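Local structure of aminopeptidase (Aneurinibacillus sp. AM-1, 5IB9) at residues G226-S231 and G344-E349; I267-E272 and I295-L300; F60-Y65 and G275-K280; N321-L326 and A359-A364. The protein probably acts as a zinc-dependent aminopeptidase of family M28, cleaving residues from the amino end of peptides, and is seen here with bestatin bound. One frame throughout, in Å; residues are numbered along the deposited sequence.

Interaction 1 (G226-S231 and G344-E349). With ZN (zinc ion), chain C; BES (2-(3-amino-2-hydroxy-4-phenyl-butyrylamino)-4-methyl-pentanoic acid), chain H.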
# COMPACT_ATOMS: atom_id res chain seq x y z
N GLY A 226 -10.19 14.22 -11.49
CA GLY A 226 -8.95 14.30 -10.66
C GLY A 226 -7.91 15.29 -11.25
O GLY A 226 -7.93 15.64 -12.43
N SER A 227 -6.96 15.60 -10.37
CA SER A 227 -5.75 16.40 -10.68
C SER A 227 -4.82 16.11 -9.56
O SER A 227 -5.17 15.43 -8.59
CB SER A 227 -6.07 17.93 -10.80
OG SER A 227 -6.79 18.31 -9.60
N HIS A 228 -3.58 16.59 -9.64
CA HIS A 228 -2.62 16.45 -8.52
C HIS A 228 -2.14 17.80 -8.01
O HIS A 228 -1.99 18.75 -8.81
CB HIS A 228 -1.39 15.52 -8.88
CG HIS A 228 -0.45 16.08 -9.95
ND1 HIS A 228 0.72 16.77 -9.60
CD2 HIS A 228 -0.42 15.86 -11.26
CE1 HIS A 228 1.38 17.04 -10.76
NE2 HIS A 228 0.69 16.52 -11.76
N HIS A 229 -1.97 17.86 -6.70
CA HIS A 229 -1.62 19.15 -6.07
C HIS A 229 -0.18 19.36 -5.68
O HIS A 229 0.11 20.43 -5.22
CB HIS A 229 -2.57 19.45 -4.87
CG HIS A 229 -2.67 18.33 -3.86
ND1 HIS A 229 -1.67 17.71 -3.15
CD2 HIS A 229 -3.83 17.70 -3.53
CE1 HIS A 229 -2.21 16.72 -2.40
NE2 HIS A 229 -3.53 16.76 -2.61
N ASP A 230 0.65 18.37 -5.96
CA ASP A 230 2.11 18.55 -5.73
C ASP A 230 2.80 18.94 -7.04
O ASP A 230 2.26 18.76 -8.16
CB ASP A 230 2.73 17.25 -5.24
CG ASP A 230 2.67 16.09 -6.21
OD1 ASP A 230 1.59 15.82 -6.86
OD2 ASP A 230 3.71 15.43 -6.38
N SER A 231 4.01 19.52 -6.81
CA SER A 231 4.85 19.83 -8.00
C SER A 231 6.26 19.36 -7.73
O SER A 231 6.56 18.91 -6.64
CB SER A 231 4.83 21.34 -8.33
OG SER A 231 5.52 22.06 -7.31
N GLY A 344 0.67 7.40 -20.46
CA GLY A 344 0.49 7.19 -19.01
C GLY A 344 0.99 8.47 -18.29
O GLY A 344 0.69 9.60 -18.71
N ARG A 345 1.78 8.28 -17.25
CA ARG A 345 2.55 9.33 -16.59
C ARG A 345 1.69 10.29 -15.76
O ARG A 345 2.11 11.46 -15.51
CB ARG A 345 3.41 10.20 -17.57
CG ARG A 345 4.39 9.39 -18.45
CD ARG A 345 4.97 10.28 -19.64
NE ARG A 345 5.73 11.43 -19.15
CZ ARG A 345 6.32 12.33 -19.93
NH1 ARG A 345 6.27 12.21 -21.26
NH2 ARG A 345 6.97 13.35 -19.39
N SER A 346 0.44 9.88 -15.45
CA SER A 346 -0.41 10.78 -14.55
C SER A 346 -1.42 9.84 -13.88
O SER A 346 -1.41 8.65 -14.09
CB SER A 346 -1.06 11.92 -15.33
OG SER A 346 -1.52 12.92 -14.42
N ASP A 347 -2.23 10.41 -13.02
CA ASP A 347 -3.09 9.63 -12.11
C ASP A 347 -4.17 8.79 -12.79
O ASP A 347 -4.63 7.84 -12.15
CB ASP A 347 -3.74 10.57 -11.08
CG ASP A 347 -2.69 11.28 -10.21
OD1 ASP A 347 -1.90 10.57 -9.54
OD2 ASP A 347 -2.65 12.54 -10.30
N HIS A 348 -4.44 9.02 -14.08
CA HIS A 348 -5.39 8.12 -14.78
C HIS A 348 -4.87 6.69 -14.79
O HIS A 348 -5.67 5.76 -14.83
CB HIS A 348 -5.73 8.60 -16.17
CG HIS A 348 -4.53 8.74 -17.06
ND1 HIS A 348 -3.40 9.49 -16.72
CD2 HIS A 348 -4.34 8.24 -18.29
CE1 HIS A 348 -2.53 9.38 -17.75
NE2 HIS A 348 -3.10 8.65 -18.71
N GLU A 349 -3.55 6.50 -14.75
CA GLU A 349 -2.97 5.12 -14.72
C GLU A 349 -3.42 4.33 -13.51
O GLU A 349 -3.48 3.10 -13.57
CB GLU A 349 -1.48 5.27 -14.70
CG GLU A 349 -0.73 3.94 -15.04
CD GLU A 349 0.74 4.26 -15.34
OE1 GLU A 349 1.10 5.12 -16.20
OE2 GLU A 349 1.56 3.66 -14.68
ZN ZN C . 1.38 16.68 -13.66
N2 BES H . 2.10 15.97 -16.02
C1 BES H . 3.19 15.01 -15.93
C6 BES H . 2.97 13.93 -16.99
C7 BES H . 3.15 14.31 -18.46
C8 BES H . 4.17 15.19 -18.91
C12 BES H . 2.28 13.72 -19.40
C9 BES H . 4.29 15.46 -20.29
C11 BES H . 2.40 14.00 -20.79
C10 BES H . 3.41 14.87 -21.22
C2 BES H . 3.24 14.40 -14.52
O2 BES H . 3.12 15.57 -13.72
C3 BES H . 4.61 13.82 -14.39
O3 BES H . 5.56 14.59 -14.40
N1 BES H . 4.70 12.53 -14.36
C4 BES H . 6.03 11.92 -14.31
C13 BES H . 5.72 10.43 -14.28
C14 BES H . 4.95 9.96 -13.04
C15 BES H . 4.89 8.45 -13.18
C16 BES H . 5.55 10.41 -11.70
C5 BES H . 6.84 12.11 -15.59
O1 BES H . 8.09 11.93 -15.55
O4 BES H . 6.31 12.44 -16.66
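His-228 and Asp-347 meet near the zinc ion, the methylene CB of His-228 lying 3.5 Å from Asp-347 OD2. The two side chains cross at about a right angle, with imidazole and carboxylate planes 73° apart. The contact is small, with 91 Å² buried, and the zinc ion and the inhibitor bridge the two segments. With chi1 at 67°, CG of His-228 sits between the backbone N and the carbonyl carbon, and this turns NE2 onto the zinc ion at 2.0 Å. On the far side of the ring, ND1 makes two weak bonds within its own segment, to Asp-230 O and Asp-230 OD1, which restrain the ring's rotation. Bestatin (BES) chelates the same zinc through O2 at 2.1 Å and N2 at 2.6 Å, while Asp-240 and Asp-301 complete the ligand set. Ser-346 adds a second shell, its OG hydrogen-bonded to Asp-301 OD2. Arg-345 grips the other end of the inhibitor. The bend at chi3 (62°) turns its guanidinium to the inhibitor's carboxylate, NE lying 2.7 Å and NH2 3.0 Å from BES O4. One face of the guanidinium also lies over C8 of the inhibitor's phenyl ring, and Arg-345 O accepts from BES N1 at 3.0 Å. Asp-347 is fixed from outside the pair, OD1 being bonded to Ser-279 OG. His-228 ends strand 222-228, which runs between strands 263-269 and 294-300 with helix 238-256 packed against Ser-227; the facing loop leads into helix 348-352.

Interaction 2 (I267-E272 and I295-L300). With BES (2-(3-amino-2-hydroxy-4-phenyl-butyrylamino)-4-methyl-pentanoic acid), chain H.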
# COMPACT_ATOMS: atom_id res chain seq x y z
N ILE A 267 -11.28 15.12 -6.95
CA ILE A 267 -10.20 14.69 -6.10
C ILE A 267 -8.90 15.41 -6.53
O ILE A 267 -8.59 15.50 -7.74
CB ILE A 267 -9.96 13.13 -6.18
CG1 ILE A 267 -11.26 12.41 -5.93
CG2 ILE A 267 -8.83 12.76 -5.20
CD1 ILE A 267 -11.06 10.89 -6.01
N THR A 268 -8.16 15.89 -5.50
CA THR A 268 -6.79 16.28 -5.83
C THR A 268 -5.86 15.33 -5.14
O THR A 268 -5.96 15.04 -3.96
CB THR A 268 -6.50 17.80 -5.46
OG1 THR A 268 -6.57 18.02 -4.04
CG2 THR A 268 -7.52 18.61 -6.21
N PHE A 269 -4.92 14.78 -5.93
CA PHE A 269 -4.04 13.72 -5.41
C PHE A 269 -2.70 14.25 -4.96
O PHE A 269 -2.16 15.15 -5.61
CB PHE A 269 -3.80 12.70 -6.49
CG PHE A 269 -5.00 12.02 -7.06
CD1 PHE A 269 -5.72 11.07 -6.28
CD2 PHE A 269 -5.46 12.26 -8.33
CE1 PHE A 269 -6.85 10.42 -6.79
CE2 PHE A 269 -6.58 11.61 -8.86
CZ PHE A 269 -7.26 10.71 -8.08
N GLY A 270 -2.16 13.66 -3.89
CA GLY A 270 -0.80 14.02 -3.47
C GLY A 270 0.21 13.10 -4.10
O GLY A 270 -0.09 12.04 -4.62
N ALA A 271 1.47 13.56 -4.05
CA ALA A 271 2.64 12.69 -4.40
C ALA A 271 2.52 12.11 -5.73
O ALA A 271 2.96 11.02 -6.00
CB ALA A 271 2.93 11.64 -3.26
N GLU A 272 1.92 12.79 -6.71
CA GLU A 272 1.87 12.35 -8.10
C GLU A 272 3.30 12.26 -8.69
O GLU A 272 3.59 11.28 -9.40
CB GLU A 272 0.93 13.23 -8.96
CG GLU A 272 0.69 12.67 -10.37
CD GLU A 272 1.72 13.20 -11.39
OE1 GLU A 272 2.56 14.08 -11.07
OE2 GLU A 272 1.59 12.65 -12.51
N ILE A 295 -18.01 4.85 -13.88
CA ILE A 295 -18.13 4.83 -15.31
C ILE A 295 -17.07 5.62 -16.06
O ILE A 295 -16.88 5.43 -17.26
CB ILE A 295 -19.51 5.25 -15.81
CG1 ILE A 295 -19.73 6.69 -15.43
CG2 ILE A 295 -20.69 4.29 -15.22
CD1 ILE A 295 -21.14 7.23 -16.08
N GLY A 296 -16.33 6.42 -15.31
CA GLY A 296 -15.25 7.15 -15.96
C GLY A 296 -14.43 7.95 -14.93
O GLY A 296 -14.97 8.42 -13.91
N MET A 297 -13.16 8.11 -15.25
CA MET A 297 -12.27 8.93 -14.45
C MET A 297 -11.58 9.86 -15.44
O MET A 297 -10.95 9.43 -16.43
CB MET A 297 -11.22 8.08 -13.65
CG MET A 297 -10.30 8.90 -12.67
SD MET A 297 -8.90 9.54 -13.56
CE MET A 297 -8.28 10.59 -12.24
N PHE A 298 -11.79 11.16 -15.22
CA PHE A 298 -11.20 12.30 -16.00
C PHE A 298 -10.04 12.85 -15.23
O PHE A 298 -10.21 13.37 -14.16
CB PHE A 298 -12.21 13.39 -16.22
CG PHE A 298 -13.41 12.99 -17.06
CD1 PHE A 298 -13.56 13.61 -18.34
CD2 PHE A 298 -14.39 12.10 -16.62
CE1 PHE A 298 -14.66 13.29 -19.12
CE2 PHE A 298 -15.50 11.78 -17.43
CZ PHE A 298 -15.64 12.37 -18.66
N GLN A 299 -8.82 12.73 -15.74
CA GLN A 299 -7.62 13.31 -15.13
C GLN A 299 -7.16 14.60 -15.80
O GLN A 299 -7.09 14.64 -17.04
CB GLN A 299 -6.48 12.29 -15.17
CG GLN A 299 -5.14 12.89 -14.70
CD GLN A 299 -5.08 13.17 -13.17
OE1 GLN A 299 -5.99 12.91 -12.44
NE2 GLN A 299 -3.95 13.63 -12.67
N LEU A 300 -7.05 15.68 -15.03
CA LEU A 300 -6.67 17.02 -15.62
C LEU A 300 -5.25 17.31 -15.15
O LEU A 300 -4.98 17.47 -13.95
CB LEU A 300 -7.64 18.05 -14.99
CG LEU A 300 -9.15 17.86 -15.29
CD1 LEU A 300 -9.90 18.65 -14.31
CD2 LEU A 300 -9.32 18.64 -16.64
N2 BES H . 2.10 15.97 -16.02
C1 BES H . 3.19 15.01 -15.93
C6 BES H . 2.97 13.93 -16.99
C7 BES H . 3.15 14.31 -18.46
C8 BES H . 4.17 15.19 -18.91
C12 BES H . 2.28 13.72 -19.40
C9 BES H . 4.29 15.46 -20.29
C11 BES H . 2.40 14.00 -20.79
C10 BES H . 3.41 14.87 -21.22
C2 BES H . 3.24 14.40 -14.52
O2 BES H . 3.12 15.57 -13.72
C3 BES H . 4.61 13.82 -14.39
O3 BES H . 5.56 14.59 -14.40
N1 BES H . 4.70 12.53 -14.36
C4 BES H . 6.03 11.92 -14.31
C13 BES H . 5.72 10.43 -14.28
C14 BES H . 4.95 9.96 -13.04
C15 BES H . 4.89 8.45 -13.18
C16 BES H . 5.55 10.41 -11.70
C5 BES H . 6.84 12.11 -15.59
O1 BES H . 8.09 11.93 -15.55
O4 BES H . 6.31 12.44 -16.66
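Unusually, the amide oxygen of Gln-299 meets the rim of the Phe-269 ring, OE1 lying in the ring plane 3.9 Å from CE2. The setting is the parallel part of the M28 peptidase sheet, where strands 263-269 and 294-300 are not neighbours: strand 222-228 runs between them, and the side chains meet above it. Phe-269 and Met-297 approach from opposite directions, and the methyl CE of Met-297 touches the same ring carbon, CE2, at 3.9 Å. Gln-299 gets there by a bend at chi2 (71°), which leaves its amide plane 34° from the ring; NE2 is bonded to Ser-346 OG. Beyond the strand end, the bend of Glu-272 at chi2 (-91°) brings OE1 within 3.1 Å of BES O2, the zinc-bound oxygen. Replacing Glu-272 by an alanine removes this carboxylate and is likely to leave BES O2 without its close oxygen contact, opening a gap beside C2 of the inhibitor. Phe-269 is also packed from within its own strand, for CG2 of Ile-267 lies 3.4 Å above one ring face, offset toward the rim.

Interaction 3 (F60-Y65 and G275-K280). With BES (2-(3-amino-2-hydroxy-4-phenyl-butyrylamino)-4-methyl-pentanoic acid), chain H.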
# COMPACT_ATOMS: atom_id res chain seq x y z
N PHE A 60 -1.42 9.56 3.66
CA PHE A 60 -0.70 8.33 3.35
C PHE A 60 0.79 8.60 3.56
O PHE A 60 1.24 9.68 3.39
CB PHE A 60 -0.96 7.75 1.92
CG PHE A 60 -0.66 8.70 0.83
CD1 PHE A 60 0.63 8.86 0.23
CD2 PHE A 60 -1.64 9.60 0.42
CE1 PHE A 60 0.83 9.85 -0.76
CE2 PHE A 60 -1.41 10.54 -0.56
CZ PHE A 60 -0.21 10.69 -1.20
N GLN A 61 1.53 7.59 4.00
CA GLN A 61 2.98 7.78 4.12
C GLN A 61 3.67 7.23 2.89
O GLN A 61 3.18 6.30 2.23
CB GLN A 61 3.52 7.08 5.37
CG GLN A 61 3.06 7.78 6.66
CD GLN A 61 3.51 7.05 7.97
OE1 GLN A 61 4.17 6.01 7.92
NE2 GLN A 61 3.10 7.59 9.13
N PHE A 62 4.88 7.75 2.63
CA PHE A 62 5.70 7.23 1.54
C PHE A 62 7.11 7.62 1.92
O PHE A 62 7.35 8.46 2.80
CB PHE A 62 5.24 7.82 0.18
CG PHE A 62 5.57 9.26 0.01
CD1 PHE A 62 6.70 9.67 -0.67
CD2 PHE A 62 4.75 10.26 0.61
CE1 PHE A 62 7.00 11.03 -0.80
CE2 PHE A 62 5.02 11.59 0.52
CZ PHE A 62 6.16 12.02 -0.19
N GLU A 63 8.04 7.00 1.20
CA GLU A 63 9.45 7.25 1.50
C GLU A 63 9.95 8.38 0.61
O GLU A 63 9.91 8.24 -0.61
CB GLU A 63 10.25 5.94 1.28
CG GLU A 63 9.94 4.81 2.28
CD GLU A 63 10.08 5.23 3.75
OE1 GLU A 63 9.08 5.14 4.54
OE2 GLU A 63 11.21 5.66 4.12
N GLY A 64 10.37 9.48 1.20
CA GLY A 64 10.88 10.62 0.49
C GLY A 64 12.40 10.48 0.41
O GLY A 64 13.00 9.60 1.05
N TYR A 65 13.01 11.29 -0.43
CA TYR A 65 14.47 11.22 -0.62
C TYR A 65 15.03 12.62 -0.42
O TYR A 65 14.54 13.56 -1.03
CB TYR A 65 14.75 10.76 -2.04
CG TYR A 65 16.22 10.49 -2.38
CD1 TYR A 65 16.92 9.48 -1.76
CD2 TYR A 65 16.87 11.24 -3.37
CE1 TYR A 65 18.27 9.20 -2.10
CE2 TYR A 65 18.23 10.96 -3.72
CZ TYR A 65 18.89 9.96 -3.08
OH TYR A 65 20.22 9.71 -3.42
N GLY A 275 5.58 9.11 -8.31
CA GLY A 275 5.16 7.86 -8.82
C GLY A 275 3.68 7.55 -8.57
O GLY A 275 3.29 6.41 -8.38
N LEU A 276 2.84 8.56 -8.71
CA LEU A 276 1.37 8.38 -8.62
C LEU A 276 0.97 7.90 -7.25
O LEU A 276 0.03 7.09 -7.19
CB LEU A 276 0.80 7.49 -9.78
CG LEU A 276 1.42 7.78 -11.15
CD1 LEU A 276 0.73 6.81 -12.12
CD2 LEU A 276 1.29 9.20 -11.61
N ILE A 277 1.71 8.19 -6.18
CA ILE A 277 1.45 7.56 -4.87
C ILE A 277 0.05 7.85 -4.40
O ILE A 277 -0.68 6.93 -3.93
CB ILE A 277 2.54 7.90 -3.86
CG1 ILE A 277 3.86 7.44 -4.54
CG2 ILE A 277 2.28 6.98 -2.61
CD1 ILE A 277 5.04 7.72 -3.62
N GLY A 278 -0.34 9.09 -4.46
CA GLY A 278 -1.69 9.40 -3.88
C GLY A 278 -2.78 8.80 -4.66
O GLY A 278 -3.71 8.23 -4.00
N SER A 279 -2.79 8.78 -6.00
CA SER A 279 -3.87 8.06 -6.66
C SER A 279 -3.86 6.58 -6.51
O SER A 279 -4.90 5.94 -6.46
CB SER A 279 -3.96 8.43 -8.12
OG SER A 279 -2.71 8.19 -8.80
N LYS A 280 -2.67 5.98 -6.38
CA LYS A 280 -2.61 4.52 -6.05
C LYS A 280 -3.25 4.32 -4.68
O LYS A 280 -4.00 3.31 -4.51
CB LYS A 280 -1.13 4.10 -5.95
CG LYS A 280 -0.56 3.85 -7.36
CD LYS A 280 0.98 3.57 -7.23
CE LYS A 280 1.58 3.42 -8.66
NZ LYS A 280 3.10 3.25 -8.58
N2 BES H . 2.10 15.97 -16.02
C1 BES H . 3.19 15.01 -15.93
C6 BES H . 2.97 13.93 -16.99
C7 BES H . 3.15 14.31 -18.46
C8 BES H . 4.17 15.19 -18.91
C12 BES H . 2.28 13.72 -19.40
C9 BES H . 4.29 15.46 -20.29
C11 BES H . 2.40 14.00 -20.79
C10 BES H . 3.41 14.87 -21.22
C2 BES H . 3.24 14.40 -14.52
O2 BES H . 3.12 15.57 -13.72
C3 BES H . 4.61 13.82 -14.39
O3 BES H . 5.56 14.59 -14.40
N1 BES H . 4.70 12.53 -14.36
C4 BES H . 6.03 11.92 -14.31
C13 BES H . 5.72 10.43 -14.28
C14 BES H . 4.95 9.96 -13.04
C15 BES H . 4.89 8.45 -13.18
C16 BES H . 5.55 10.41 -11.70
C5 BES H . 6.84 12.11 -15.59
O1 BES H . 8.09 11.93 -15.55
O4 BES H . 6.31 12.44 -16.66
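Phe-60 and Phe-62, on strand 55-66, press against Ile-277 and Gly-278 in the first turn of helix 277-283. The walk into that helix starts at Gly-275, whose N lies 3.6 Å from the leucyl methyl BES C16 and whose O accepts from Lys-280 NZ at 3.2 Å, nearly in line with the carbonyl bond. Leu-276, at the N-cap position, sets its CD2 methyl 4.0 Å from BES C15. Ile-277 then turns the other way and splits its branches between the two rings. Its CG2, anti to its own backbone N, meets Phe-60 CE1 at 3.7 Å, while CD1 reaches Phe-62 CB at 3.8 Å. Gly-278 follows, its CA 3.3 Å from Phe-60 CZ; a CB here would come closer still to CZ, about 3.1 Å, a tight fit that the bare backbone avoids. An alanine replacing Phe-60 removes the ring and is likely to open a gap beside Gly-278 CA and Ile-277 CG2. Ser-279 looks away from the strand and bonds to Asp-347. Apart from Gly-278 N beside Phe-60 CZ the contact is carbon on carbon, which suggests that shape, not directed polar bonds, seats the strand against the turn lining the inhibitor pocket.

Interaction 4 (N321-L326 and A359-A364). With BES (2-(3-amino-2-hydroxy-4-phenyl-butyrylamino)-4-methyl-pentanoic acid), chain H.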
# COMPACT_ATOMS: atom_id res chain seq x y z
N ASN A 321 -12.29 4.90 -24.89
CA ASN A 321 -13.14 4.36 -23.84
C ASN A 321 -14.25 5.33 -23.54
O ASN A 321 -14.41 6.32 -24.27
CB ASN A 321 -12.36 4.00 -22.57
CG ASN A 321 -11.60 5.19 -22.01
OD1 ASN A 321 -12.16 6.27 -21.95
ND2 ASN A 321 -10.31 5.00 -21.60
N ARG A 322 -15.09 5.09 -22.55
CA ARG A 322 -16.22 5.97 -22.34
C ARG A 322 -15.78 7.42 -22.04
O ARG A 322 -16.44 8.34 -22.43
CB ARG A 322 -17.08 5.42 -21.22
CG ARG A 322 -18.36 6.31 -20.92
CD ARG A 322 -19.19 5.81 -19.77
NE ARG A 322 -19.74 4.50 -20.03
CZ ARG A 322 -19.32 3.40 -19.46
NH1 ARG A 322 -18.35 3.40 -18.59
NH2 ARG A 322 -19.88 2.30 -19.81
N VAL A 323 -14.64 7.57 -21.39
CA VAL A 323 -14.23 8.96 -21.07
C VAL A 323 -13.81 9.66 -22.38
O VAL A 323 -14.12 10.86 -22.58
CB VAL A 323 -13.04 8.93 -20.08
CG1 VAL A 323 -12.45 10.35 -19.83
CG2 VAL A 323 -13.51 8.43 -18.74
N THR A 324 -13.04 9.00 -23.24
CA THR A 324 -12.67 9.67 -24.49
C THR A 324 -13.90 9.85 -25.38
O THR A 324 -13.97 10.88 -26.13
CB THR A 324 -11.54 9.03 -25.30
OG1 THR A 324 -11.98 7.72 -25.75
CG2 THR A 324 -10.30 8.90 -24.43
N ASP A 325 -14.90 8.95 -25.31
CA ASP A 325 -16.13 9.20 -26.09
C ASP A 325 -16.86 10.45 -25.63
O ASP A 325 -17.40 11.24 -26.45
CB ASP A 325 -17.07 7.98 -25.99
CG ASP A 325 -16.59 6.79 -26.73
OD1 ASP A 325 -15.75 6.86 -27.61
OD2 ASP A 325 -17.15 5.69 -26.42
N LEU A 326 -16.93 10.66 -24.29
CA LEU A 326 -17.66 11.82 -23.75
C LEU A 326 -16.84 13.11 -24.06
O LEU A 326 -17.46 14.11 -24.39
CB LEU A 326 -17.84 11.71 -22.23
CG LEU A 326 -18.94 10.70 -21.83
CD1 LEU A 326 -18.74 10.32 -20.29
CD2 LEU A 326 -20.41 11.16 -22.21
N ALA A 359 -9.00 8.73 -18.73
CA ALA A 359 -8.19 9.41 -19.72
C ALA A 359 -7.62 10.66 -19.08
O ALA A 359 -8.33 11.32 -18.23
CB ALA A 359 -9.10 9.84 -20.92
N LEU A 360 -6.47 11.06 -19.57
CA LEU A 360 -5.77 12.32 -19.22
C LEU A 360 -6.10 13.33 -20.27
O LEU A 360 -5.97 13.09 -21.51
CB LEU A 360 -4.29 12.00 -19.18
CG LEU A 360 -3.41 13.24 -19.22
CD1 LEU A 360 -3.58 14.20 -17.98
CD2 LEU A 360 -1.87 12.81 -19.33
N PHE A 361 -6.49 14.49 -19.79
CA PHE A 361 -6.68 15.74 -20.64
C PHE A 361 -5.52 16.68 -20.40
O PHE A 361 -5.25 17.01 -19.23
CB PHE A 361 -8.03 16.45 -20.28
CG PHE A 361 -9.24 15.61 -20.63
CD1 PHE A 361 -9.98 15.95 -21.75
CD2 PHE A 361 -9.60 14.48 -19.90
CE1 PHE A 361 -11.10 15.18 -22.17
CE2 PHE A 361 -10.74 13.70 -20.32
CZ PHE A 361 -11.45 14.03 -21.45
N ILE A 362 -4.80 17.03 -21.48
CA ILE A 362 -3.50 17.78 -21.38
C ILE A 362 -3.31 18.47 -22.71
O ILE A 362 -3.85 18.01 -23.74
CB ILE A 362 -2.38 16.79 -21.15
CG1 ILE A 362 -1.03 17.54 -21.00
CG2 ILE A 362 -2.33 15.65 -22.18
CD1 ILE A 362 0.06 16.63 -20.30
N HIS A 363 -2.62 19.64 -22.65
CA HIS A 363 -2.27 20.29 -23.93
C HIS A 363 -0.90 19.74 -24.37
O HIS A 363 0.04 19.77 -23.63
CB HIS A 363 -2.20 21.76 -23.79
CG HIS A 363 -3.50 22.40 -23.42
ND1 HIS A 363 -4.55 22.61 -24.28
CD2 HIS A 363 -3.90 22.87 -22.21
CE1 HIS A 363 -5.57 23.18 -23.61
NE2 HIS A 363 -5.16 23.36 -22.36
N ALA A 364 -0.87 19.24 -25.62
CA ALA A 364 0.34 18.54 -26.13
C ALA A 364 0.59 19.02 -27.57
O ALA A 364 -0.31 19.37 -28.30
CB ALA A 364 0.13 17.02 -26.11
N2 BES H . 2.10 15.97 -16.02
C1 BES H . 3.19 15.01 -15.93
C6 BES H . 2.97 13.93 -16.99
C7 BES H . 3.15 14.31 -18.46
C8 BES H . 4.17 15.19 -18.91
C12 BES H . 2.28 13.72 -19.40
C9 BES H . 4.29 15.46 -20.29
C11 BES H . 2.40 14.00 -20.79
C10 BES H . 3.41 14.87 -21.22
C2 BES H . 3.24 14.40 -14.52
O2 BES H . 3.12 15.57 -13.72
C3 BES H . 4.61 13.82 -14.39
O3 BES H . 5.56 14.59 -14.40
N1 BES H . 4.70 12.53 -14.36
C4 BES H . 6.03 11.92 -14.31
C13 BES H . 5.72 10.43 -14.28
C14 BES H . 4.95 9.96 -13.04
C15 BES H . 4.89 8.45 -13.18
C16 BES H . 5.55 10.41 -11.70
C5 BES H . 6.84 12.11 -15.59
O1 BES H . 8.09 11.93 -15.55
O4 BES H . 6.31 12.44 -16.66
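Helix 322-326 and strand 359-364 run in roughly the same direction, 37° apart and 8.9 Å between axes at closest, and their backbones come nearest where the CA atoms of Val-323 and Ala-359 are 6.2 Å apart. On the helix, Val-323 carries most of the side-chain contact. With CG1 anti to the backbone N (chi1 173°), that methyl reaches Ala-359 CB at 3.6 Å and also meets the edge of the Phe-361 ring, in its plane, 3.8 Å from CE2. Thr-324 adds its CG2 methyl on Ala-359 CB at 3.8 Å. The same threonine uses its hydroxyl for the helix start: OG1 accepts from Asn-321 N at 3.0 Å and Asn-321 OD1 accepts from Thr-324 N at 3.1 Å, a capping box, with Tyr-412 OH as a further partner of OG1. Three residues after Ala-359, Ile-362 places CD1 3.6 Å from phenyl carbon BES C11. Strand 358-364 is flanked by 294-300, parallel to it, and 310-315, antiparallel; helix 322-334 packs on one side of it through Val-323, which also touches Phe-298, and helix 382-400 meets Phe-361 through Val-392.

Overall arrangement
Interactions 1, 2 and 4 lie on the parallel strands of the M28 peptidase domain, 263-269, 222-228, 294-300 and 358-364 in that order; interaction 3 reaches them through strand 55-66, paired with 187-210. Interactions 1 and 2 are about 6 Å apart between centres and share strand pairings, while interaction 4 adjoins interaction 2 through the pairing of 294-300 with 358-364. Interaction 3 sits about 25 Å from interaction 4, centre to centre. In sequence, interaction 2 falls between the segments of interaction 1 and closes before interaction 4 opens, whereas interaction 1 interleaves with both 3 and 4. The principle illustrated is that each interaction has a segment touching the inhibitor, and the remaining segments back these up.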